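Local coordinates for SAM-dependent methyltransferase (Pyrococcus horikoshii, PDB 1WZN), which probably transfers the methyl group of S-adenosyl-L-methionine to an acceptor not yet identified, and is seen here with the demethylated product S-adenosyl-L-homocysteine bound, at residues E10-T14 / G51-P55; L124-S129 / L218-F223. One frame throughout, in Å; residues are numbered along the deposited sequence.

Overall arrangement
The two contacts share no helix or strand and lie on opposite sides of the chain's centre, with their own centres about 27 Å apart and nearest atoms about 13 Å apart. Interaction 1 is the small, buried one: the N-terminal segment 10-14 meets the glycine-rich loop after strand 44-48, and both sides touch the bound S-adenosyl-L-homocysteine. Interaction 2 is larger, partly buried and removed from the ligand; it packs helix 121-134 against the end of helix 212-219 and the turn beyond it, beside a second subunit. The chemistry follows the place. At the pocket one short hydrogen bond fixes polar groups, whereas in interaction 2 aromatic and aliphatic side chains do the joining without any hydrogen bond.

Interaction 1 of 2, residues E10-T14 / G51-P55; sequences EYYDT and GTGIP. With SAH (S-adenosyl-L-homocysteine), chain F.
This is a buried contact at the cofactor site, where the N-terminal helix 12-15 is docked on the glycine-rich loop between strand 44-48 and helix 54-61, the first motif of Rossmann-like methyltransferases. The segments approach with Asp13 CA 7.4 Å from Thr52 CA and bury 172 Å² together. Gly51 (phi/psi 54/-135) and Gly53 (72/28) both have positive phi; Gly53 is the N-cap of the helix that Ile54 and Pro55 begin. A CB on Gly51 would clash with SAH CB at 2.6 Å, and Gly51 CA itself lies 3.2 Å from SAH O3'. Thr52, chi1 p, donates from OG1 to Asp13 OD1 at 2.7 Å, while Asp13 OD2 makes a salt bridge with Lys82 of helix 73-85. Tyr12, chi1 t, points toward the loop: its CD2 is 3.8 Å from Thr52 OG1, and its CE2 meets Ile54 CD1 at 4.1 Å near the ring plane. The phenol reaches the ligand, Tyr12 OH standing 3.3 Å from SAH SD. From the loop side, Ile54 CD1 comes within 3.9 Å of SAH OXT and Pro55 CD within 3.5 Å of SAH O. One carboxylate thus ties the N-terminal segment to the glycine-rich loop and to helix 73-85, and the tyrosine hydroxyl is brought beside the sulfur that carries the transferable methyl in S-adenosyl-L-methionine.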
ATOM      1  N   GLU A  10      28.191   3.022 -21.876  1.00 17.78           N
ATOM      2  CA  GLU A  10      27.639   2.921 -23.225  1.00 18.05           C
ATOM      3  C   GLU A  10      26.121   2.697 -23.241  1.00 20.73           C
ATOM      4  O   GLU A  10      25.492   2.783 -24.298  1.00 21.21           O
ATOM      5  CB  GLU A  10      28.326   1.792 -24.010  1.00 20.13           C
ATOM      6  CG  GLU A  10      29.807   2.004 -24.320  1.00 19.34           C
ATOM      7  CD  GLU A  10      30.079   3.238 -25.172  1.00 19.49           C
ATOM      8  OE1 GLU A  10      29.168   3.687 -25.900  1.00 21.21           O
ATOM      9  OE2 GLU A  10      31.213   3.752 -25.117  1.00 22.53           O
ATOM     10  N   TYR A  11      25.532   2.419 -22.078  1.00 19.43           N
ATOM     11  CA  TYR A  11      24.091   2.198 -21.982  1.00 18.86           C
ATOM     12  C   TYR A  11      23.384   3.367 -21.304  1.00 19.26           C
ATOM     13  O   TYR A  11      22.157   3.395 -21.222  1.00 20.02           O
ATOM     14  CB  TYR A  11      23.794   0.915 -21.193  1.00 20.17           C
ATOM     15  CG  TYR A  11      24.310  -0.345 -21.850  1.00 20.71           C
ATOM     16  CD1 TYR A  11      23.625  -0.935 -22.914  1.00 20.52           C
ATOM     17  CD2 TYR A  11      25.504  -0.927 -21.430  1.00 18.93           C
ATOM     18  CE1 TYR A  11      24.123  -2.078 -23.545  1.00 21.16           C
ATOM     19  CE2 TYR A  11      26.008  -2.069 -22.054  1.00 22.41           C
ATOM     20  CZ  TYR A  11      25.313  -2.636 -23.109  1.00 20.84           C
ATOM     21  OH  TYR A  11      25.818  -3.758 -23.722  1.00 24.73           O
ATOM     22  N   TYR A  12      24.155   4.333 -20.817  1.00 18.12           N
ATOM     23  CA  TYR A  12      23.576   5.487 -20.132  1.00 16.77           C
ATOM     24  C   TYR A  12      22.492   6.216 -20.940  1.00 16.22           C
ATOM     25  O   TYR A  12      21.409   6.499 -20.426  1.00 16.56           O
ATOM     26  CB  TYR A  12      24.680   6.487 -19.753  1.00 16.74           C
ATOM     27  CG  TYR A  12      24.200   7.593 -18.832  1.00 17.21           C
ATOM     28  CD1 TYR A  12      24.145   7.404 -17.445  1.00 15.89           C
ATOM     29  CD2 TYR A  12      23.772   8.812 -19.346  1.00 17.10           C
ATOM     30  CE1 TYR A  12      23.673   8.407 -16.602  1.00 16.25           C
ATOM     31  CE2 TYR A  12      23.295   9.821 -18.511  1.00 16.83           C
ATOM     32  CZ  TYR A  12      23.248   9.608 -17.140  1.00 17.14           C
ATOM     33  OH  TYR A  12      22.757  10.594 -16.321  1.00 18.92           O
ATOM     34  N   ASP A  13      22.780   6.533 -22.199  1.00 16.62           N
ATOM     35  CA  ASP A  13      21.812   7.240 -23.029  1.00 15.70           C
ATOM     36  C   ASP A  13      20.563   6.395 -23.300  1.00 16.77           C
ATOM     37  O   ASP A  13      19.479   6.933 -23.520  1.00 17.30           O
ATOM     38  CB  ASP A  13      22.456   7.685 -24.353  1.00 16.86           C
ATOM     39  CG  ASP A  13      23.433   8.842 -24.165  1.00 16.96           C
ATOM     40  OD1 ASP A  13      23.602   9.288 -23.010  1.00 14.35           O
ATOM     41  OD2 ASP A  13      24.026   9.306 -25.164  1.00 17.55           O
ATOM     42  N   THR A  14      20.723   5.078 -23.277  1.00 16.14           N
ATOM     43  CA  THR A  14      19.599   4.166 -23.506  1.00 18.13           C
ATOM     44  C   THR A  14      18.720   4.183 -22.263  1.00 18.28           C
ATOM     45  O   THR A  14      17.501   4.367 -22.339  1.00 20.67           O
ATOM     46  CB  THR A  14      20.103   2.740 -23.761  1.00 18.49           C
ATOM     47  OG1 THR A  14      20.785   2.707 -25.021  1.00 19.00           O
ATOM     48  CG2 THR A  14      18.941   1.735 -23.765  1.00 19.12           C
ATOM     49  N   GLY A  51      28.852  13.970 -17.767  1.00 14.53           N
ATOM     50  CA  GLY A  51      28.445  12.653 -18.240  1.00 14.53           C
ATOM     51  C   GLY A  51      28.605  12.484 -19.743  1.00 15.65           C
ATOM     52  O   GLY A  51      29.635  12.865 -20.300  1.00 14.56           O
ATOM     53  N   THR A  52      27.595  11.907 -20.391  1.00 15.37           N
ATOM     54  CA  THR A  52      27.603  11.698 -21.840  1.00 14.06           C
ATOM     55  C   THR A  52      27.294  12.994 -22.590  1.00 14.60           C
ATOM     56  O   THR A  52      27.126  12.997 -23.813  1.00 14.83           O
ATOM     57  CB  THR A  52      26.576  10.645 -22.268  1.00 12.74           C
ATOM     58  OG1 THR A  52      25.259  11.122 -21.964  1.00 14.28           O
ATOM     59  CG2 THR A  52      26.836   9.318 -21.547  1.00 14.16           C
ATOM     60  N   GLY A  53      27.207  14.090 -21.843  1.00 14.56           N
ATOM     61  CA  GLY A  53      26.970  15.393 -22.443  1.00 16.25           C
ATOM     62  C   GLY A  53      25.604  15.709 -23.014  1.00 16.43           C
ATOM     63  O   GLY A  53      25.496  16.539 -23.923  1.00 15.72           O
ATOM     64  N   ILE A  54      24.562  15.074 -22.481  1.00 16.32           N
ATOM     65  CA  ILE A  54      23.203  15.305 -22.960  1.00 16.49           C
ATOM     66  C   ILE A  54      22.870  16.803 -23.007  1.00 17.43           C
ATOM     67  O   ILE A  54      22.586  17.338 -24.078  1.00 16.61           O
ATOM     68  CB  ILE A  54      22.186  14.506 -22.101  1.00 16.06           C
ATOM     69  CG1 ILE A  54      22.342  13.013 -22.419  1.00 18.21           C
ATOM     70  CG2 ILE A  54      20.759  14.956 -22.394  1.00 17.66           C
ATOM     71  CD1 ILE A  54      21.602  12.076 -21.487  1.00 19.30           C
ATOM     72  N   PRO A  55      22.904  17.506 -21.859  1.00 16.69           N
ATOM     73  CA  PRO A  55      22.590  18.937 -21.963  1.00 15.82           C
ATOM     74  C   PRO A  55      23.768  19.744 -22.537  1.00 14.90           C
ATOM     75  O   PRO A  55      23.580  20.827 -23.091  1.00 16.36           O
ATOM     76  CB  PRO A  55      22.250  19.325 -20.521  1.00 18.96           C
ATOM     77  CG  PRO A  55      23.113  18.392 -19.714  1.00 18.19           C
ATOM     78  CD  PRO A  55      22.968  17.076 -20.448  1.00 17.93           C
TER
HETATM   79  N   SAH F1001      25.172  15.968 -16.356  1.00 16.53           N
HETATM   80  CA  SAH F1001      24.890  14.645 -17.061  1.00 16.95           C
HETATM   81  CB  SAH F1001      25.184  13.394 -16.281  1.00 18.90           C
HETATM   82  CG  SAH F1001      24.462  13.086 -14.979  1.00 17.92           C
HETATM   83  SD  SAH F1001      25.207  11.517 -14.343  1.00 17.57           S
HETATM   84  C   SAH F1001      23.363  14.706 -17.517  1.00 18.08           C
HETATM   85  O   SAH F1001      22.678  15.715 -17.261  1.00 17.25           O
HETATM   86  OXT SAH F1001      22.928  13.670 -18.157  1.00 20.54           O
HETATM   87  C5' SAH F1001      26.226  12.027 -13.013  1.00 16.16           C
HETATM   88  C4' SAH F1001      27.727  12.314 -13.506  1.00 15.87           C
HETATM   89  O4' SAH F1001      28.394  12.675 -12.291  1.00 17.24           O
HETATM   90  C3' SAH F1001      28.498  11.118 -14.017  1.00 17.57           C
HETATM   91  O3' SAH F1001      28.895  11.320 -15.374  1.00 16.94           O
HETATM   92  C2' SAH F1001      29.697  10.998 -12.988  1.00 15.43           C
HETATM   93  O2' SAH F1001      30.880  10.489 -13.589  1.00 18.24           O
HETATM   94  C1' SAH F1001      29.819  12.423 -12.476  1.00 15.89           C
HETATM   95  N9  SAH F1001      30.442  12.619 -11.303  1.00 17.41           N
HETATM   96  C8  SAH F1001      30.203  12.154 -10.016  1.00 17.36           C
HETATM   97  N7  SAH F1001      31.031  12.568  -9.114  1.00 17.55           N
HETATM   98  C5  SAH F1001      31.938  13.400  -9.828  1.00 17.74           C
HETATM   99  C6  SAH F1001      33.078  14.152  -9.387  1.00 17.62           C
HETATM  100  N6  SAH F1001      33.502  14.187  -8.116  1.00 17.64           N
HETATM  101  N1  SAH F1001      33.725  14.857 -10.381  1.00 15.44           N
HETATM  102  C2  SAH F1001      33.327  14.847 -11.686  1.00 17.18           C
HETATM  103  N3  SAH F1001      32.236  14.138 -12.145  1.00 16.44           N
HETATM  104  C4  SAH F1001      31.595  13.441 -11.167  1.00 16.93           C

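Interaction 2 of 2, residues L124-S129 / L218-F223; sequences LRKLFS and LAEKYF
Two helices of the Rossmann-like domain, those leading into strands 139-146 and 225-230, pack here through residues 124-129 of helix 121-134 and the end of helix 212-219 with the turn beyond it. The segments run in the same sense, Arg125 CA lying 6.5 Å from Leu218 CA and Ser129 CA 5.9 Å from Tyr222 CA, and 469 Å² is buried. Phe128, chi1 m, is the main bump on the first helix. Its ring lies on Leu218 and Ala219, with Phe128 CE2 4.0 Å from both Leu218 CB and Ala219 CB, while the base of the side chain is held by two aromatics, Phe128 CB being 3.5 Å from Tyr222 CD2 and 4.2 Å from Phe223 CE2. Tyr222, chi1 m, lays a ring face over the helix backbone at Arg125 O, Phe128 C and Ser129 N, with Tyr222 OH 3.4 Å from Arg125 CB and Tyr222 CE1 3.6 Å from Ser129 CB. Leu218 fills the other end, its CD1 4.0 Å from Leu124 CD2 and its CD2 3.5 Å from Arg125 NE at the guanidinium edge. Leu217 of the second subunit packs on Arg125 and Leu218. Arg125 NH2 stands 4.3 Å from Lys221 NZ, like charges at the exposed edge; no hydrogen bond crosses, and Arg125 NE and Leu218 O are buried without a partner, consistent with cohesion by apolar shape fit rather than charge.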
ATOM      1  N   LEU A 124      29.980  19.623  -0.626  1.00 20.65           N
ATOM      2  CA  LEU A 124      29.087  20.512  -1.356  1.00 21.18           C
ATOM      3  C   LEU A 124      29.539  21.959  -1.141  1.00 23.13           C
ATOM      4  O   LEU A 124      29.515  22.769  -2.072  1.00 21.01           O
ATOM      5  CB  LEU A 124      27.632  20.318  -0.897  1.00 21.24           C
ATOM      6  CG  LEU A 124      26.537  20.888  -1.802  1.00 22.90           C
ATOM      7  CD1 LEU A 124      26.710  20.372  -3.236  1.00 22.21           C
ATOM      8  CD2 LEU A 124      25.169  20.501  -1.256  1.00 20.94           C
ATOM      9  N   ARG A 125      29.964  22.288   0.079  1.00 21.70           N
ATOM     10  CA  ARG A 125      30.438  23.646   0.345  1.00 23.03           C
ATOM     11  C   ARG A 125      31.701  23.893  -0.471  1.00 22.70           C
ATOM     12  O   ARG A 125      31.899  24.984  -1.011  1.00 22.38           O
ATOM     13  CB  ARG A 125      30.762  23.849   1.828  1.00 26.01           C
ATOM     14  CG  ARG A 125      29.561  23.847   2.762  1.00 31.70           C
ATOM     15  CD  ARG A 125      29.962  24.373   4.133  1.00 36.33           C
ATOM     16  NE  ARG A 125      28.822  24.484   5.040  1.00 42.78           N
ATOM     17  CZ  ARG A 125      28.823  25.207   6.157  1.00 44.15           C
ATOM     18  NH1 ARG A 125      29.906  25.888   6.506  1.00 45.09           N
ATOM     19  NH2 ARG A 125      27.746  25.246   6.928  1.00 45.13           N
ATOM     20  N   LYS A 126      32.553  22.877  -0.554  1.00 21.90           N
ATOM     21  CA  LYS A 126      33.797  22.992  -1.308  1.00 24.41           C
ATOM     22  C   LYS A 126      33.480  23.220  -2.782  1.00 21.85           C
ATOM     23  O   LYS A 126      34.132  24.020  -3.452  1.00 19.41           O
ATOM     24  CB  LYS A 126      34.639  21.724  -1.158  1.00 24.65           C
ATOM     25  CG  LYS A 126      35.960  21.779  -1.920  1.00 30.94           C
ATOM     26  CD  LYS A 126      36.811  20.538  -1.684  1.00 36.18           C
ATOM     27  CE  LYS A 126      38.177  20.680  -2.342  1.00 39.73           C
ATOM     28  NZ  LYS A 126      39.042  19.479  -2.125  1.00 42.58           N
ATOM     29  N   LEU A 127      32.482  22.498  -3.280  1.00 19.85           N
ATOM     30  CA  LEU A 127      32.063  22.631  -4.673  1.00 18.49           C
ATOM     31  C   LEU A 127      31.565  24.043  -4.970  1.00 18.28           C
ATOM     32  O   LEU A 127      31.997  24.669  -5.937  1.00 18.38           O
ATOM     33  CB  LEU A 127      30.944  21.629  -4.995  1.00 18.61           C
ATOM     34  CG  LEU A 127      30.314  21.752  -6.392  1.00 18.51           C
ATOM     35  CD1 LEU A 127      31.376  21.509  -7.462  1.00 18.79           C
ATOM     36  CD2 LEU A 127      29.176  20.746  -6.534  1.00 20.25           C
ATOM     37  N   PHE A 128      30.644  24.534  -4.148  1.00 16.11           N
ATOM     38  CA  PHE A 128      30.087  25.866  -4.341  1.00 17.18           C
ATOM     39  C   PHE A 128      31.185  26.922  -4.290  1.00 19.65           C
ATOM     40  O   PHE A 128      31.139  27.911  -5.022  1.00 19.15           O
ATOM     41  CB  PHE A 128      29.029  26.187  -3.275  1.00 18.50           C
ATOM     42  CG  PHE A 128      27.764  25.366  -3.385  1.00 19.90           C
ATOM     43  CD1 PHE A 128      27.420  24.725  -4.569  1.00 19.22           C
ATOM     44  CD2 PHE A 128      26.896  25.271  -2.303  1.00 21.28           C
ATOM     45  CE1 PHE A 128      26.229  24.001  -4.673  1.00 21.28           C
ATOM     46  CE2 PHE A 128      25.708  24.554  -2.397  1.00 21.74           C
ATOM     47  CZ  PHE A 128      25.374  23.918  -3.584  1.00 19.90           C
ATOM     48  N   SER A 129      32.162  26.716  -3.415  1.00 20.04           N
ATOM     49  CA  SER A 129      33.269  27.657  -3.286  1.00 22.65           C
ATOM     50  C   SER A 129      34.089  27.686  -4.579  1.00 21.71           C
ATOM     51  O   SER A 129      34.459  28.760  -5.063  1.00 22.34           O
ATOM     52  CB  SER A 129      34.169  27.261  -2.115  1.00 24.35           C
ATOM     53  OG  SER A 129      35.149  28.258  -1.889  1.00 29.75           O
ATOM     54  N   LEU A 218      23.323  26.672   2.095  1.00 22.53           N
ATOM     55  CA  LEU A 218      24.708  26.318   1.825  1.00 24.23           C
ATOM     56  C   LEU A 218      25.277  27.170   0.691  1.00 22.96           C
ATOM     57  O   LEU A 218      26.455  27.512   0.700  1.00 26.59           O
ATOM     58  CB  LEU A 218      24.811  24.830   1.475  1.00 22.52           C
ATOM     59  CG  LEU A 218      24.491  23.872   2.629  1.00 24.23           C
ATOM     60  CD1 LEU A 218      24.275  22.464   2.098  1.00 24.94           C
ATOM     61  CD2 LEU A 218      25.624  23.904   3.640  1.00 24.84           C
ATOM     62  N   ALA A 219      24.428  27.523  -0.270  1.00 23.80           N
ATOM     63  CA  ALA A 219      24.842  28.319  -1.428  1.00 24.91           C
ATOM     64  C   ALA A 219      24.968  29.822  -1.167  1.00 26.24           C
ATOM     65  O   ALA A 219      25.850  30.477  -1.727  1.00 24.41           O
ATOM     66  CB  ALA A 219      23.877  28.088  -2.577  1.00 22.92           C
ATOM     67  N   GLU A 220      24.088  30.371  -0.332  1.00 27.42           N
ATOM     68  CA  GLU A 220      24.125  31.805  -0.038  1.00 29.46           C
ATOM     69  C   GLU A 220      25.460  32.230   0.554  1.00 29.18           C
ATOM     70  O   GLU A 220      25.797  33.410   0.566  1.00 31.40           O
ATOM     71  CB  GLU A 220      22.989  32.195   0.915  1.00 30.30           C
ATOM     72  CG  GLU A 220      21.601  31.987   0.329  1.00 33.89           C
ATOM     73  CD  GLU A 220      20.490  32.473   1.244  1.00 35.94           C
ATOM     74  OE1 GLU A 220      20.607  32.280   2.476  1.00 35.39           O
ATOM     75  OE2 GLU A 220      19.497  33.031   0.728  1.00 35.50           O
ATOM     76  N   LYS A 221      26.224  31.261   1.038  1.00 29.59           N
ATOM     77  CA  LYS A 221      27.521  31.544   1.625  1.00 30.24           C
ATOM     78  C   LYS A 221      28.574  31.827   0.546  1.00 30.80           C
ATOM     79  O   LYS A 221      29.652  32.337   0.850  1.00 32.32           O
ATOM     80  CB  LYS A 221      27.969  30.349   2.471  1.00 34.07           C
ATOM     81  CG  LYS A 221      26.926  29.859   3.483  1.00 33.91           C
ATOM     82  CD  LYS A 221      27.425  28.630   4.240  1.00 36.99           C
ATOM     83  CE  LYS A 221      26.445  28.198   5.328  1.00 39.15           C
ATOM     84  NZ  LYS A 221      26.221  29.270   6.344  1.00 41.46           N
ATOM     85  N   TYR A 222      28.252  31.526  -0.711  1.00 28.09           N
ATOM     86  CA  TYR A 222      29.213  31.697  -1.804  1.00 26.75           C
ATOM     87  C   TYR A 222      28.777  32.568  -2.980  1.00 26.16           C
ATOM     88  O   TYR A 222      29.601  32.954  -3.808  1.00 26.09           O
ATOM     89  CB  TYR A 222      29.617  30.313  -2.318  1.00 24.42           C
ATOM     90  CG  TYR A 222      30.177  29.432  -1.230  1.00 24.81           C
ATOM     91  CD1 TYR A 222      31.475  29.614  -0.760  1.00 24.62           C
ATOM     92  CD2 TYR A 222      29.385  28.453  -0.620  1.00 25.55           C
ATOM     93  CE1 TYR A 222      31.972  28.853   0.286  1.00 26.50           C
ATOM     94  CE2 TYR A 222      29.876  27.683   0.432  1.00 26.01           C
ATOM     95  CZ  TYR A 222      31.170  27.890   0.879  1.00 27.78           C
ATOM     96  OH  TYR A 222      31.669  27.140   1.920  1.00 28.85           O
ATOM     97  N   PHE A 223      27.485  32.864  -3.063  1.00 25.56           N
ATOM     98  CA  PHE A 223      26.953  33.697  -4.137  1.00 26.40           C
ATOM     99  C   PHE A 223      26.224  34.872  -3.508  1.00 28.84           C
ATOM    100  O   PHE A 223      25.617  34.728  -2.445  1.00 30.57           O
ATOM    101  CB  PHE A 223      25.976  32.889  -4.991  1.00 24.18           C
ATOM    102  CG  PHE A 223      26.574  31.642  -5.563  1.00 24.81           C
ATOM    103  CD1 PHE A 223      27.299  31.685  -6.750  1.00 21.77           C
ATOM    104  CD2 PHE A 223      26.443  30.426  -4.896  1.00 22.69           C
ATOM    105  CE1 PHE A 223      27.887  30.534  -7.266  1.00 20.59           C
ATOM    106  CE2 PHE A 223      27.032  29.263  -5.405  1.00 20.82           C
ATOM    107  CZ  PHE A 223      27.754  29.320  -6.591  1.00 23.38           C
TER